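Local coordinates for protein endoglucanase (Bacillus akibai, PDB 1UWW) that binds non-crystalline cellulose through this family 28 carbohydrate-binding module, one part of a larger enzyme that hydrolyses internal beta-1,4-glucosidic linkages of cellulose, at residues W30-E35 with L53-G58. Residues are numbered along the deposited sequence; the frame is centred on the assembly and turned at random.
Sequences WDWAGE and LSWEFG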
# COMPACT_ATOMS: atom_id res chain seq x y z
N TRP A 30 -3.47 -1.00 -23.59
CA TRP A 30 -2.53 -0.76 -22.48
C TRP A 30 -1.27 -0.07 -22.96
O TRP A 30 -0.72 -0.41 -24.01
CB TRP A 30 -2.19 -2.10 -21.81
CG TRP A 30 -3.33 -2.65 -21.03
CD1 TRP A 30 -4.35 -3.44 -21.47
CD2 TRP A 30 -3.58 -2.39 -19.65
NE1 TRP A 30 -5.21 -3.70 -20.44
CE2 TRP A 30 -4.78 -3.04 -19.31
CE3 TRP A 30 -2.94 -1.63 -18.66
CZ2 TRP A 30 -5.33 -2.99 -18.03
CZ3 TRP A 30 -3.48 -1.57 -17.40
CH2 TRP A 30 -4.67 -2.26 -17.09
N ASP A 31 -0.77 0.86 -22.16
CA ASP A 31 0.41 1.64 -22.50
C ASP A 31 1.08 2.08 -21.21
O ASP A 31 0.57 1.82 -20.11
CB ASP A 31 -0.02 2.86 -23.30
CG ASP A 31 1.04 3.35 -24.25
OD1 ASP A 31 2.21 2.94 -24.17
OD2 ASP A 31 0.74 4.17 -25.18
N TRP A 32 2.21 2.74 -21.33
CA TRP A 32 2.86 3.36 -20.18
C TRP A 32 2.16 4.66 -19.79
O TRP A 32 1.86 5.49 -20.66
CB TRP A 32 4.33 3.66 -20.46
CG TRP A 32 5.18 2.46 -20.62
CD1 TRP A 32 5.95 2.13 -21.70
CD2 TRP A 32 5.39 1.40 -19.66
NE1 TRP A 32 6.61 0.95 -21.48
CE2 TRP A 32 6.29 0.47 -20.23
CE3 TRP A 32 4.93 1.15 -18.35
CZ2 TRP A 32 6.74 -0.65 -19.56
CZ3 TRP A 32 5.36 0.02 -17.71
CH2 TRP A 32 6.27 -0.86 -18.30
N ALA A 33 1.94 4.87 -18.50
CA ALA A 33 1.56 6.19 -18.01
C ALA A 33 2.72 7.16 -18.26
O ALA A 33 3.88 6.73 -18.25
CB ALA A 33 1.21 6.14 -16.53
N GLY A 34 2.42 8.44 -18.48
CA GLY A 34 3.47 9.45 -18.65
C GLY A 34 4.45 9.51 -17.48
O GLY A 34 5.65 9.69 -17.67
N GLU A 35 3.95 9.26 -16.27
CA GLU A 35 4.82 9.26 -15.09
C GLU A 35 5.54 7.92 -14.80
O GLU A 35 6.20 7.79 -13.77
CB GLU A 35 4.01 9.67 -13.85
CG GLU A 35 3.54 11.11 -13.87
CD GLU A 35 4.67 12.11 -13.65
OE1 GLU A 35 5.32 12.05 -12.57
OE2 GLU A 35 4.92 12.95 -14.54
N LEU A 53 0.75 -9.44 -21.73
CA LEU A 53 1.46 -8.16 -21.85
C LEU A 53 2.77 -8.29 -21.05
O LEU A 53 2.74 -8.70 -19.90
CB LEU A 53 0.60 -7.05 -21.27
CG LEU A 53 1.15 -5.63 -21.38
CD1 LEU A 53 1.21 -5.17 -22.81
CD2 LEU A 53 0.32 -4.68 -20.53
N SER A 54 3.90 -7.89 -21.62
CA SER A 54 5.22 -8.16 -21.01
C SER A 54 6.22 -7.04 -21.21
O SER A 54 6.18 -6.33 -22.21
CB SER A 54 5.74 -9.49 -21.57
OG SER A 54 6.90 -9.95 -20.93
N TRP A 55 7.08 -6.87 -20.21
CA TRP A 55 8.23 -5.97 -20.33
C TRP A 55 9.32 -6.54 -19.43
O TRP A 55 9.08 -7.36 -18.57
CB TRP A 55 7.86 -4.52 -19.98
CG TRP A 55 7.47 -4.29 -18.56
CD1 TRP A 55 8.27 -3.78 -17.58
CD2 TRP A 55 6.17 -4.51 -17.95
NE1 TRP A 55 7.56 -3.70 -16.40
CE2 TRP A 55 6.28 -4.13 -16.60
CE3 TRP A 55 4.95 -5.01 -18.40
CZ2 TRP A 55 5.20 -4.20 -15.70
CZ3 TRP A 55 3.88 -5.10 -17.50
CH2 TRP A 55 4.03 -4.70 -16.18
N GLU A 56 10.55 -6.05 -19.60
CA GLU A 56 11.64 -6.40 -18.72
C GLU A 56 12.34 -5.15 -18.22
O GLU A 56 12.37 -4.12 -18.88
CB GLU A 56 12.59 -7.43 -19.32
CG GLU A 56 13.28 -7.13 -20.60
CD GLU A 56 14.26 -8.27 -20.96
OE1 GLU A 56 14.12 -9.44 -20.50
OE2 GLU A 56 15.19 -7.98 -21.71
N PHE A 57 12.86 -5.25 -17.02
CA PHE A 57 13.48 -4.12 -16.35
C PHE A 57 14.15 -4.62 -15.08
O PHE A 57 13.96 -5.73 -14.65
CB PHE A 57 12.44 -3.04 -15.99
CG PHE A 57 11.60 -3.39 -14.79
CD1 PHE A 57 10.59 -4.37 -14.86
CD2 PHE A 57 11.85 -2.83 -13.54
CE1 PHE A 57 9.86 -4.70 -13.74
CE2 PHE A 57 11.13 -3.21 -12.45
CZ PHE A 57 10.15 -4.14 -12.56
N GLY A 58 14.96 -3.75 -14.48
CA GLY A 58 15.41 -3.96 -13.12
C GLY A 58 15.40 -2.66 -12.37
O GLY A 58 15.75 -1.63 -12.94
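Trp32 sets the outer edge of its six-membered ring against one face of the indole of Trp55, a T-shaped (edge-to-face) pair with the planes at 80°. CH2 of Trp32 leads, 3.6 Å from CD1 of Trp55 and offset toward the rim of that indole; CZ2 of Trp32 follows, 3.8 Å from CG of Trp55. The six-membered ring of Trp32 and the five-membered ring of Trp55 have their centroids 4.8 Å apart. A chi1 of 66° puts CG of Trp55 between the backbone N and the carbonyl carbon, carrying the indole toward strand 30-32, and chi2 near 99° sets its plane across the incoming edge. On the pyrrole side of the Trp32 indole, NE1 donates to the backbone O of Thr40, which restrains the turn of the ring. Leu42 and Pro72 touch both indoles, while Phe170 meets Trp55 edge-to-face. Two residues back along each strand, CD2 of Leu53 lies 3.8 Å from CB of Trp30; the indole of Trp30 then leads away to Phe76, its NE1 bonded to OG of Ser20. Strands 30-32 and 50-58 belong to the two opposed antiparallel sheets of the beta-sandwich, and no hydrogen bond joins residues 30-35 to 53-58. Cohesion across this part of the buried interior therefore rests on dispersion and on the C-H edge of one indole facing the pi cloud of the other, with the indole N-H of Trp32 satisfied outside the aromatic pair.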